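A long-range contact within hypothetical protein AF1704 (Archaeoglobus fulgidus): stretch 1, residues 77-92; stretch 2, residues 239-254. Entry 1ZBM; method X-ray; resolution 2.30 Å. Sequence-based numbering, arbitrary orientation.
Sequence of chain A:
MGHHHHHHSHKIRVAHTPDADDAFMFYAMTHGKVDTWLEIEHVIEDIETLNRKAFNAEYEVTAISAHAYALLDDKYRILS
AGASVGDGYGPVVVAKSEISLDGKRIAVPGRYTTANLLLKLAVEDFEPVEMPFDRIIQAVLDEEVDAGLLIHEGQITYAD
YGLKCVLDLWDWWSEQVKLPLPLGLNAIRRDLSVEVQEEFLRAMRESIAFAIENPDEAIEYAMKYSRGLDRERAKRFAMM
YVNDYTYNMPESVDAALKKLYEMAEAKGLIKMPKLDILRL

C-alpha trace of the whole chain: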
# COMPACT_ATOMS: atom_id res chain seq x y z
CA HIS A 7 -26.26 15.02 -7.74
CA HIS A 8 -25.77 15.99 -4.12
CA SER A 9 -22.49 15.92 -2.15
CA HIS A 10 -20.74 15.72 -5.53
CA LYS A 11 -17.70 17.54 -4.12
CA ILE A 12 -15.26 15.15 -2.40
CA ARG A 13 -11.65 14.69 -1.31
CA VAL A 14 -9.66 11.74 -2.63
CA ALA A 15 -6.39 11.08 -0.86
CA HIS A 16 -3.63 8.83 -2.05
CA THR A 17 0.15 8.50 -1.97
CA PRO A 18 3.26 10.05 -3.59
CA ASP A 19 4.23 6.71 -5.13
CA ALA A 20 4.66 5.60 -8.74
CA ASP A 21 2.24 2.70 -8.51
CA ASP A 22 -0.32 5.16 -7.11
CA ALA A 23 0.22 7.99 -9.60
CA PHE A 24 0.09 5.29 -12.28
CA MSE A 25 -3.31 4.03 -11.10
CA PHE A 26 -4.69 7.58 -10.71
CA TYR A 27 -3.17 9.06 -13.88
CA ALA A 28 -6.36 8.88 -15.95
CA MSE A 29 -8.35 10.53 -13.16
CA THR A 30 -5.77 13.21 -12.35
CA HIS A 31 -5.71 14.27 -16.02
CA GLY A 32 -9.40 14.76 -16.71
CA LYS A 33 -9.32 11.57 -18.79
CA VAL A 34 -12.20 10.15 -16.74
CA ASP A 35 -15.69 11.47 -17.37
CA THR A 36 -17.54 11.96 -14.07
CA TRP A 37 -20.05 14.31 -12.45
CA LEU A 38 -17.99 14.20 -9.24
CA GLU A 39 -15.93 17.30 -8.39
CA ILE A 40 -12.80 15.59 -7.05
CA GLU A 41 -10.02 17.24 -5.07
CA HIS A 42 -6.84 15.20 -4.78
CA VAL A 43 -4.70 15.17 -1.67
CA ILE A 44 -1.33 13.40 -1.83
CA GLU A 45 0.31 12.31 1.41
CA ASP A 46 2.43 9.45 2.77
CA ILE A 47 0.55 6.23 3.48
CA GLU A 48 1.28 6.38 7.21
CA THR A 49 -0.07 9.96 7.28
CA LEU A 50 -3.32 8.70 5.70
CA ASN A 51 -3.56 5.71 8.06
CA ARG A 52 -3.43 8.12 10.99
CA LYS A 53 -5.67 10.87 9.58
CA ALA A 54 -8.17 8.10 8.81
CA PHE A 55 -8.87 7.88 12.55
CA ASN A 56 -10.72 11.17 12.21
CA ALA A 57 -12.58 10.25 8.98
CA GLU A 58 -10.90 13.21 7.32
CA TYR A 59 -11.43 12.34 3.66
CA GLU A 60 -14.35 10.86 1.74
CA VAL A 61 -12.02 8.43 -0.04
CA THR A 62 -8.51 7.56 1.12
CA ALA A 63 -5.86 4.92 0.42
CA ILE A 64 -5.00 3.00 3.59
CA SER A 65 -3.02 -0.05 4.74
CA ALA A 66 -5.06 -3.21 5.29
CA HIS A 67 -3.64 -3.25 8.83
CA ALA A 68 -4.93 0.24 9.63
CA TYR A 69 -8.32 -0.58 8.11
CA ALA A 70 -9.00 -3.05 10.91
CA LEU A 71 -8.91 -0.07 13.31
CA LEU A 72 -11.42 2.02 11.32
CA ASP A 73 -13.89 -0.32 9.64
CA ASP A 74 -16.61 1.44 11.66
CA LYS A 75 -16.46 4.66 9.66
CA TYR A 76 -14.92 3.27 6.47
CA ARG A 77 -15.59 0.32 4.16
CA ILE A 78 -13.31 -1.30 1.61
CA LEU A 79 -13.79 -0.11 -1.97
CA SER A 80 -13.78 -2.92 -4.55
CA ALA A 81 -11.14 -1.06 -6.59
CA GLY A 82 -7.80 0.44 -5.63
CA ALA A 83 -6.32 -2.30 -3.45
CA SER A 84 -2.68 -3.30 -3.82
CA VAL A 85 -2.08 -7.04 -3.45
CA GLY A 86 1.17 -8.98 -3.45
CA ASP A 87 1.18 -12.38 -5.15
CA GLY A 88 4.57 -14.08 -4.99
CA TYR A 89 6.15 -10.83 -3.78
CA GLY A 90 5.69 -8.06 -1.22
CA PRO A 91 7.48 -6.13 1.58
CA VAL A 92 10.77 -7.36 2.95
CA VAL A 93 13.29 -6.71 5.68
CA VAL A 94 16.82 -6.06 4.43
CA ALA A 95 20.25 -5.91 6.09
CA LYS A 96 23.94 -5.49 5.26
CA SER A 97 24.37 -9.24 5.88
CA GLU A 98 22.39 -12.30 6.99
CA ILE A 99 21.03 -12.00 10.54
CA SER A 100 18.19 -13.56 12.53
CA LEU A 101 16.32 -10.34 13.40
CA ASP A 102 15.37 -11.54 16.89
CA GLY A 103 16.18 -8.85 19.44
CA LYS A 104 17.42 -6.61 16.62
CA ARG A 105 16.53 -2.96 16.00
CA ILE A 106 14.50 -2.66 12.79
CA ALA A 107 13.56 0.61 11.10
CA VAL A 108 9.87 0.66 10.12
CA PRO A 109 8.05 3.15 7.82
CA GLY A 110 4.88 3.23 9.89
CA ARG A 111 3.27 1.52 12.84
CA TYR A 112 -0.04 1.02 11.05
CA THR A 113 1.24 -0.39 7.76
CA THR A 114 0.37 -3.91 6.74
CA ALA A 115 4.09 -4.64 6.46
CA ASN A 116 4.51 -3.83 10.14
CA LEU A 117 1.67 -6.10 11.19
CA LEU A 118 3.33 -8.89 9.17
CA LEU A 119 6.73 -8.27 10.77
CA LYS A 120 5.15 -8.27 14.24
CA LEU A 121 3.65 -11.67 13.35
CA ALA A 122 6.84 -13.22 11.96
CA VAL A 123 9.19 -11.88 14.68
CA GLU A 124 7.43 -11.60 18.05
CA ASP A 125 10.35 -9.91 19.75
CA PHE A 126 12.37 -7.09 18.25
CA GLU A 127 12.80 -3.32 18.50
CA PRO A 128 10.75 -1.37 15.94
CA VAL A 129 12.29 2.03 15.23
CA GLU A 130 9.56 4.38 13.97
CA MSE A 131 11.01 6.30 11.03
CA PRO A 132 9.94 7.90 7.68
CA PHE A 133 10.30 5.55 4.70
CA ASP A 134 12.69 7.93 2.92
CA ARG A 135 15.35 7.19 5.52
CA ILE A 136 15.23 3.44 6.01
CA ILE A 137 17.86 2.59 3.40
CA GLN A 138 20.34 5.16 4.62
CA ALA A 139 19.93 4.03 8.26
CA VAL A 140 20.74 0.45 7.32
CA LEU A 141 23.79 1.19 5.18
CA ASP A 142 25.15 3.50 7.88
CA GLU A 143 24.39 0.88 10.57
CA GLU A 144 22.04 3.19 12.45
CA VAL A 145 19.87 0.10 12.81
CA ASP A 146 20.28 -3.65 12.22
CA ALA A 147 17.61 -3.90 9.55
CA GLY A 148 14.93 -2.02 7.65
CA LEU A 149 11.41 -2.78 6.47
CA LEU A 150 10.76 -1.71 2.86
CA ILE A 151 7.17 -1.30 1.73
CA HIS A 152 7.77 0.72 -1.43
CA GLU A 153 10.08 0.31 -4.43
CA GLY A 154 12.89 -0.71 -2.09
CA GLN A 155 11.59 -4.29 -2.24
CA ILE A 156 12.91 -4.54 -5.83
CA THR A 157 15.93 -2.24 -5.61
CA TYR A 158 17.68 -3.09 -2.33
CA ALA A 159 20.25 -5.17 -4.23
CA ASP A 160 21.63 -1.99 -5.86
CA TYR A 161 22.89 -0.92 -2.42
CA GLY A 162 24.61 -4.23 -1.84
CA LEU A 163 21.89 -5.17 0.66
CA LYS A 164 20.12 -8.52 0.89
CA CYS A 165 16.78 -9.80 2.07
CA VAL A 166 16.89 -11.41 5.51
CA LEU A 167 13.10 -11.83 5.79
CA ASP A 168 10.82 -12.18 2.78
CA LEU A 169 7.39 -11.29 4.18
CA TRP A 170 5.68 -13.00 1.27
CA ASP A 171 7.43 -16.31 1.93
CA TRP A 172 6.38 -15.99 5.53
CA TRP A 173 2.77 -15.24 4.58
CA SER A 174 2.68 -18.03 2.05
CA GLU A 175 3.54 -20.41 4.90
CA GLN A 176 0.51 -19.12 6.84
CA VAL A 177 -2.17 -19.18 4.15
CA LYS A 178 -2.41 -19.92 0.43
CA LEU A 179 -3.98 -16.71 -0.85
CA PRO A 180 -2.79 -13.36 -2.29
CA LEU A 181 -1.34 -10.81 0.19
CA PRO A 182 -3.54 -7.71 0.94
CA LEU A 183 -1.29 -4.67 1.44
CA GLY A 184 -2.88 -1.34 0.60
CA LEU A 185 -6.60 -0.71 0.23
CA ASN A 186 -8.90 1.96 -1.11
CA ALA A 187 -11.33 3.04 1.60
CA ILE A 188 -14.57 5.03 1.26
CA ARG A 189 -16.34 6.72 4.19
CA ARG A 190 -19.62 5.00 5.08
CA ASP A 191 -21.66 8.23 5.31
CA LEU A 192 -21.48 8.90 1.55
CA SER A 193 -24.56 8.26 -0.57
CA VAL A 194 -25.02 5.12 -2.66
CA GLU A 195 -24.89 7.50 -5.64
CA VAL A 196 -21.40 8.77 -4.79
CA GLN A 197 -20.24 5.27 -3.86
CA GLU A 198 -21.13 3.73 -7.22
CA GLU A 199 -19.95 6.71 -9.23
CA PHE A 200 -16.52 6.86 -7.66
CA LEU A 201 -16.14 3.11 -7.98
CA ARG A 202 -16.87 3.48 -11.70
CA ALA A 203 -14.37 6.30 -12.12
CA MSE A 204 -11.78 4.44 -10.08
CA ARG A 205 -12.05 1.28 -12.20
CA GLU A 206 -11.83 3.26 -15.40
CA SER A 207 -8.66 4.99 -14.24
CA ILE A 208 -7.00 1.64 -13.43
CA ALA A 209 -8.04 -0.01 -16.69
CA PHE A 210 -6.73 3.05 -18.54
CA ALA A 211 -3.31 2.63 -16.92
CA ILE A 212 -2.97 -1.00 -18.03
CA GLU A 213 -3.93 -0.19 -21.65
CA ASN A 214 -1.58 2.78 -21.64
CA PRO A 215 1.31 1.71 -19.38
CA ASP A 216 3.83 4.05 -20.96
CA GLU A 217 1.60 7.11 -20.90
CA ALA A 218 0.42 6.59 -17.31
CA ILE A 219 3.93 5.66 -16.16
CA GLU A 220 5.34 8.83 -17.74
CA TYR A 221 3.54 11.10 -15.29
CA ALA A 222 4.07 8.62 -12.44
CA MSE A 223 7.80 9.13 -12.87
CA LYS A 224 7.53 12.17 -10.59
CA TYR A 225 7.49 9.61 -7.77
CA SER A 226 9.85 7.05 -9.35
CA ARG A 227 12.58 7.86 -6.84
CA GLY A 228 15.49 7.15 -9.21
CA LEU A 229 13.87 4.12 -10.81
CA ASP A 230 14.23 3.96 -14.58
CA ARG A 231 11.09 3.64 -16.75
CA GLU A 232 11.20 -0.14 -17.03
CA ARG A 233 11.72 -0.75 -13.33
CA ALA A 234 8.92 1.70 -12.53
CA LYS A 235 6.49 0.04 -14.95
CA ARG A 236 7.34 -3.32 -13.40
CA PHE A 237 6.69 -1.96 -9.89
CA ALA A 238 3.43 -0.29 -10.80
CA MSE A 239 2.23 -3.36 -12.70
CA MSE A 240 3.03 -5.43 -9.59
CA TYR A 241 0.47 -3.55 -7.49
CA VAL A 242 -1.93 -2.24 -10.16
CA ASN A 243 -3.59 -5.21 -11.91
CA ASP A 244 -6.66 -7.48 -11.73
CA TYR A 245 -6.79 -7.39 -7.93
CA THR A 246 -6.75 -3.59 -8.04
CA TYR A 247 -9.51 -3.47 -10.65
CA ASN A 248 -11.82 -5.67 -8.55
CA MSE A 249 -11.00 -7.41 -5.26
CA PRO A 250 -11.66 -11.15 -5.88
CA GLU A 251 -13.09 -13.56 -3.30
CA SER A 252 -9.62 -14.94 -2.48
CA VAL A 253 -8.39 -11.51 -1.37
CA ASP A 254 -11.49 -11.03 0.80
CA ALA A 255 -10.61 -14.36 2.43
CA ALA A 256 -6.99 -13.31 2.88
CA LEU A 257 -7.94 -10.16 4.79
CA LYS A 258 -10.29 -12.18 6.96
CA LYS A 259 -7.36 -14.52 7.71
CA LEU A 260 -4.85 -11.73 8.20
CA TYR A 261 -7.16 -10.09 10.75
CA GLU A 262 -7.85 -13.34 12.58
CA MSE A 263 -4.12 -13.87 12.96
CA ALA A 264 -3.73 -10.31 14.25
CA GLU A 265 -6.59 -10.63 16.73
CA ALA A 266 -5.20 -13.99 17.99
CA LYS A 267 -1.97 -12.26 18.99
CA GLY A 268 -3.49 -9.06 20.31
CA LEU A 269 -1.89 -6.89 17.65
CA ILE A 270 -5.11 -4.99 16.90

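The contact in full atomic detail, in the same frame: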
# COMPACT_ATOMS: atom_id res chain seq x y z
N ARG A 77 -15.40 1.67 4.70
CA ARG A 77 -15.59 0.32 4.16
C ARG A 77 -14.62 0.18 3.00
O ARG A 77 -14.20 1.18 2.40
CB ARG A 77 -17.02 0.09 3.69
CG ARG A 77 -17.36 0.65 2.34
CD ARG A 77 -18.73 0.15 1.92
NE ARG A 77 -19.22 0.84 0.73
CZ ARG A 77 -18.74 0.64 -0.49
NH1 ARG A 77 -17.75 -0.23 -0.70
NH2 ARG A 77 -19.27 1.31 -1.51
N ILE A 78 -14.25 -1.05 2.68
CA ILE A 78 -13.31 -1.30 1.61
C ILE A 78 -13.93 -1.13 0.24
O ILE A 78 -14.99 -1.68 -0.05
CB ILE A 78 -12.72 -2.71 1.69
CG1 ILE A 78 -12.15 -2.95 3.09
CG2 ILE A 78 -11.61 -2.86 0.65
CD1 ILE A 78 -11.92 -4.42 3.41
N LEU A 79 -13.28 -0.33 -0.61
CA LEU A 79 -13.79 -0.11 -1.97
C LEU A 79 -13.31 -1.27 -2.85
O LEU A 79 -12.17 -1.70 -2.75
CB LEU A 79 -13.27 1.22 -2.49
CG LEU A 79 -14.00 1.77 -3.71
CD1 LEU A 79 -15.41 2.22 -3.33
CD2 LEU A 79 -13.18 2.95 -4.24
N SER A 80 -14.17 -1.78 -3.72
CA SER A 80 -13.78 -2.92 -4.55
C SER A 80 -12.55 -2.67 -5.42
O SER A 80 -11.84 -3.61 -5.75
CB SER A 80 -14.95 -3.36 -5.41
OG SER A 80 -16.08 -3.68 -4.59
N ALA A 81 -12.28 -1.41 -5.75
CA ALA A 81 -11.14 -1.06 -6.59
C ALA A 81 -10.12 -0.16 -5.89
O ALA A 81 -10.48 0.71 -5.09
CB ALA A 81 -11.63 -0.37 -7.86
N GLY A 82 -8.85 -0.37 -6.22
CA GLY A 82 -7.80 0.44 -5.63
C GLY A 82 -6.83 -0.31 -4.74
O GLY A 82 -5.76 0.21 -4.43
N ALA A 83 -7.20 -1.52 -4.33
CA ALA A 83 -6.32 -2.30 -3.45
C ALA A 83 -5.01 -2.71 -4.12
O ALA A 83 -4.94 -2.87 -5.33
CB ALA A 83 -7.06 -3.55 -2.95
N SER A 84 -3.96 -2.86 -3.31
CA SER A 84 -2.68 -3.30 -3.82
C SER A 84 -2.47 -4.66 -3.15
O SER A 84 -2.56 -4.78 -1.92
CB SER A 84 -1.56 -2.31 -3.47
OG SER A 84 -1.37 -2.17 -2.07
N VAL A 85 -2.23 -5.69 -3.96
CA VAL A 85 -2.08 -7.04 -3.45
C VAL A 85 -0.85 -7.77 -3.97
O VAL A 85 -0.64 -7.86 -5.18
CB VAL A 85 -3.36 -7.87 -3.79
CG1 VAL A 85 -3.26 -9.30 -3.25
CG2 VAL A 85 -4.58 -7.19 -3.20
N GLY A 86 -0.03 -8.27 -3.05
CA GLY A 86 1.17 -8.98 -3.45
C GLY A 86 0.78 -10.41 -3.79
O GLY A 86 -0.15 -10.95 -3.19
N ASP A 87 1.47 -11.01 -4.75
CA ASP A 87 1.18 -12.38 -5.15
C ASP A 87 2.50 -12.98 -5.61
O ASP A 87 2.82 -12.96 -6.80
CB ASP A 87 0.15 -12.37 -6.30
CG ASP A 87 -0.55 -13.71 -6.48
OD1 ASP A 87 -0.42 -14.58 -5.60
OD2 ASP A 87 -1.24 -13.88 -7.51
N GLY A 88 3.28 -13.50 -4.66
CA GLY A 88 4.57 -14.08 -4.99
C GLY A 88 5.67 -13.07 -4.69
O GLY A 88 6.86 -13.32 -4.95
N TYR A 89 5.26 -11.93 -4.14
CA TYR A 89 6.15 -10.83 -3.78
C TYR A 89 5.45 -9.89 -2.81
O TYR A 89 4.23 -9.94 -2.66
CB TYR A 89 6.53 -10.04 -5.02
CG TYR A 89 5.33 -9.65 -5.87
CD1 TYR A 89 4.39 -8.71 -5.42
CD2 TYR A 89 5.14 -10.22 -7.13
CE1 TYR A 89 3.31 -8.34 -6.22
CE2 TYR A 89 4.07 -9.86 -7.93
CZ TYR A 89 3.16 -8.93 -7.48
OH TYR A 89 2.12 -8.57 -8.30
N GLY A 90 6.23 -9.02 -2.18
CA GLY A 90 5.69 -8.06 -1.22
C GLY A 90 6.78 -7.38 -0.40
O GLY A 90 7.94 -7.38 -0.82
N PRO A 91 6.45 -6.79 0.76
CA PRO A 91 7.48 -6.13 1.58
C PRO A 91 8.54 -7.08 2.10
O PRO A 91 8.34 -8.29 2.18
CB PRO A 91 6.66 -5.50 2.71
CG PRO A 91 5.47 -6.41 2.82
CD PRO A 91 5.12 -6.64 1.37
N VAL A 92 9.70 -6.53 2.45
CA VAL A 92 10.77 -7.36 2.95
C VAL A 92 11.59 -6.60 3.97
O VAL A 92 11.46 -5.38 4.11
CB VAL A 92 11.70 -7.80 1.81
CG1 VAL A 92 10.96 -8.71 0.83
CG2 VAL A 92 12.24 -6.58 1.08
N MSE A 239 3.00 -2.22 -12.22
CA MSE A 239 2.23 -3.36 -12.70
C MSE A 239 2.11 -4.46 -11.65
O MSE A 239 1.21 -5.31 -11.72
CB MSE A 239 2.85 -3.91 -13.99
CG MSE A 239 1.93 -3.86 -15.20
SE MSE A 239 2.44 -2.59 -16.60
CE MSE A 239 4.06 -3.48 -17.22
N MSE A 240 3.02 -4.45 -10.68
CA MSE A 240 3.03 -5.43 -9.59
C MSE A 240 1.88 -5.18 -8.61
O MSE A 240 1.34 -6.12 -8.02
CB MSE A 240 4.35 -5.36 -8.81
CG MSE A 240 5.50 -6.16 -9.43
SE MSE A 240 7.23 -5.78 -8.63
CE MSE A 240 7.08 -6.70 -6.93
N TYR A 241 1.52 -3.91 -8.42
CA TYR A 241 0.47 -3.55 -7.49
C TYR A 241 -0.74 -2.85 -8.11
O TYR A 241 -1.57 -2.29 -7.40
CB TYR A 241 1.06 -2.71 -6.36
CG TYR A 241 2.00 -3.50 -5.48
CD1 TYR A 241 1.53 -4.53 -4.67
CD2 TYR A 241 3.37 -3.23 -5.47
CE1 TYR A 241 2.40 -5.28 -3.88
CE2 TYR A 241 4.24 -3.98 -4.69
CZ TYR A 241 3.75 -5.00 -3.90
OH TYR A 241 4.62 -5.75 -3.13
N VAL A 242 -0.81 -2.86 -9.44
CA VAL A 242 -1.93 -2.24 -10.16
C VAL A 242 -2.31 -3.22 -11.27
O VAL A 242 -1.84 -3.08 -12.40
CB VAL A 242 -1.54 -0.88 -10.79
CG1 VAL A 242 -2.75 -0.28 -11.50
CG2 VAL A 242 -1.02 0.08 -9.73
N ASN A 243 -3.15 -4.20 -10.94
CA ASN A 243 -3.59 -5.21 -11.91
C ASN A 243 -5.01 -5.68 -11.61
O ASN A 243 -5.81 -4.92 -11.07
CB ASN A 243 -2.65 -6.41 -11.87
CG ASN A 243 -2.26 -6.79 -10.45
OD1 ASN A 243 -3.04 -6.60 -9.51
ND2 ASN A 243 -1.06 -7.34 -10.29
N ASP A 244 -5.32 -6.92 -11.97
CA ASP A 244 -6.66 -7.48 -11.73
C ASP A 244 -7.20 -7.24 -10.32
O ASP A 244 -8.35 -6.82 -10.16
CB ASP A 244 -6.69 -8.99 -11.98
CG ASP A 244 -6.72 -9.33 -13.44
OD1 ASP A 244 -7.62 -8.81 -14.15
OD2 ASP A 244 -5.86 -10.13 -13.88
N TYR A 245 -6.38 -7.54 -9.32
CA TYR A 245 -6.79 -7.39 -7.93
C TYR A 245 -7.18 -5.95 -7.61
O TYR A 245 -8.07 -5.70 -6.79
CB TYR A 245 -5.67 -7.82 -6.98
CG TYR A 245 -5.23 -9.26 -7.10
CD1 TYR A 245 -6.16 -10.30 -7.16
CD2 TYR A 245 -3.88 -9.60 -7.10
CE1 TYR A 245 -5.76 -11.63 -7.22
CE2 TYR A 245 -3.47 -10.93 -7.16
CZ TYR A 245 -4.41 -11.93 -7.22
OH TYR A 245 -4.00 -13.25 -7.29
N THR A 246 -6.49 -5.01 -8.24
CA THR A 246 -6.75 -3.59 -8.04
C THR A 246 -8.05 -3.20 -8.75
O THR A 246 -8.82 -2.38 -8.24
CB THR A 246 -5.60 -2.73 -8.60
OG1 THR A 246 -4.35 -3.38 -8.35
CG2 THR A 246 -5.58 -1.34 -7.94
N TYR A 247 -8.30 -3.80 -9.91
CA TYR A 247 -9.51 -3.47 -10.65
C TYR A 247 -10.76 -3.92 -9.91
O TYR A 247 -11.77 -3.22 -9.91
CB TYR A 247 -9.48 -4.08 -12.04
CG TYR A 247 -10.65 -3.65 -12.90
CD1 TYR A 247 -10.66 -2.41 -13.54
CD2 TYR A 247 -11.76 -4.48 -13.06
CE1 TYR A 247 -11.74 -2.01 -14.32
CE2 TYR A 247 -12.85 -4.09 -13.84
CZ TYR A 247 -12.83 -2.85 -14.47
OH TYR A 247 -13.89 -2.49 -15.26
N ASN A 248 -10.69 -5.10 -9.30
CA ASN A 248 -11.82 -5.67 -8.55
C ASN A 248 -11.29 -6.71 -7.55
O ASN A 248 -10.70 -7.72 -7.95
CB ASN A 248 -12.80 -6.34 -9.52
CG ASN A 248 -14.09 -6.78 -8.84
OD1 ASN A 248 -14.76 -5.97 -8.20
ND2 ASN A 248 -14.44 -8.05 -8.98
N MSE A 249 -11.49 -6.47 -6.26
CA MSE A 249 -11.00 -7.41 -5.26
C MSE A 249 -11.74 -8.75 -5.37
O MSE A 249 -12.94 -8.83 -5.12
CB MSE A 249 -11.20 -6.83 -3.86
CG MSE A 249 -10.40 -7.53 -2.78
SE MSE A 249 -10.74 -6.74 -1.05
CE MSE A 249 -9.61 -5.18 -1.24
N PRO A 250 -11.03 -9.83 -5.75
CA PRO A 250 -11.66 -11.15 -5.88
C PRO A 250 -11.97 -11.78 -4.53
O PRO A 250 -11.51 -11.30 -3.49
CB PRO A 250 -10.64 -11.94 -6.69
CG PRO A 250 -9.33 -11.40 -6.17
CD PRO A 250 -9.60 -9.89 -6.14
N GLU A 251 -12.73 -12.88 -4.55
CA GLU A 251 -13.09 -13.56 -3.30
C GLU A 251 -11.88 -14.01 -2.49
O GLU A 251 -11.91 -13.94 -1.26
CB GLU A 251 -14.01 -14.76 -3.60
CG GLU A 251 -15.38 -14.38 -4.17
CD GLU A 251 -15.35 -14.13 -5.68
OE1 GLU A 251 -14.33 -13.61 -6.19
OE2 GLU A 251 -16.37 -14.45 -6.35
N SER A 252 -10.82 -14.47 -3.16
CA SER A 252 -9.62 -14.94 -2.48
C SER A 252 -8.98 -13.87 -1.62
O SER A 252 -8.50 -14.15 -0.51
CB SER A 252 -8.60 -15.49 -3.49
OG SER A 252 -8.11 -14.48 -4.37
N VAL A 253 -8.97 -12.63 -2.11
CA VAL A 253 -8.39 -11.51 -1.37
C VAL A 253 -9.28 -11.16 -0.17
O VAL A 253 -8.78 -10.73 0.87
CB VAL A 253 -8.22 -10.25 -2.27
CG1 VAL A 253 -7.73 -9.07 -1.44
CG2 VAL A 253 -7.24 -10.55 -3.39
N ASP A 254 -10.59 -11.32 -0.32
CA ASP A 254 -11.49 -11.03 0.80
C ASP A 254 -11.16 -12.05 1.89
O ASP A 254 -11.16 -11.72 3.08
CB ASP A 254 -12.97 -11.21 0.45
CG ASP A 254 -13.48 -10.18 -0.55
OD1 ASP A 254 -13.06 -9.00 -0.48
OD2 ASP A 254 -14.33 -10.57 -1.39
O HOH W 1 -9.31 -3.83 -5.33
O HOH W 2 -0.60 -9.12 -7.76

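The most striking feature of this contact is the way Tyr-89 and Met-240, a selenomethionine, engage each other twice. The Tyr-89 hydroxyl donates a short hydrogen bond to the backbone carbonyl of Met-240 (OH to O, 2.6 Å), while the methyl group of the same residue lies over a face of the tyrosine ring, with Met-240 CE 3.6 Å from Tyr-89 CG. The polar end of the tyrosine thus satisfies a main-chain acceptor in a weakly bonded helical segment, and its ring offers an electron-rich surface to a polarized methyl. Tyr-89 also turns its edge toward the face of Tyr-241, the planes standing at 84° and the centroids of the two rings 5.6 Å apart. The Tyr-241 hydroxyl in turn reaches the loop backbone, its OH 3.2 Å from Gly-90 CA.

At the other end of the contact, backbone groups do most of the bonding. Where the short helix 244-247 runs out, Thr-246 O accepts a hydrogen bond from Gly-82 N (2.8 Å), and Met-249 N, just beyond the helix, donates to Ser-80 O (2.9 Å). Three carbonyls also receive CA-H groups: Ala-81 CA lies 3.1 Å from Thr-246 O, Asn-248 CA 3.5 Å from Ser-80 O, and Thr-246 CA 3.3 Å from Ala-83 O. Water 1 sits between the two backbones, with its oxygen 2.6 Å from Ser-80 O and 2.7 Å from Tyr-245 O, and accepts from Ala-83 N (3.3 Å). The positive phi of Gly-82 (115°) would jam a CB against the preceding carbonyl oxygen, so the turn itself calls for glycine.

Thr-246 OG1 accepts from Asn-243 N (3.0 Å), tying the threonine to the residue at the helix N-cap position. The same oxygen lies 3.1 Å from both Ala-83 O and Tyr-241 O, two acceptors within reach of its single proton.

Apolar contacts fill the space between these polar anchors. The side chain of Met-249, also a selenomethionine, leaves the backbone toward stretch 1, t at chi1 and chi2 and m at chi3, and places CE 3.5 Å from Ala-83 CB and 3.6 Å from Ile-78 CG2. Val-85 packs against two helices, with CB 3.8 Å from Tyr-245 CD2 and CG2 4.1 Å from Val-253 CG1.

Beyond Val-85, the Tyr-245 hydroxyl donates to the carboxylate of Asp-87 (OH to OD2, 2.8 Å), the acid lying near the plane of the ring at its edge. Water 2 bridges the stretches nearby, donating to Val-85 O and Tyr-89 OH and accepting from Asn-243 ND2. Altogether 912 Å² of surface is buried, summed over both sides.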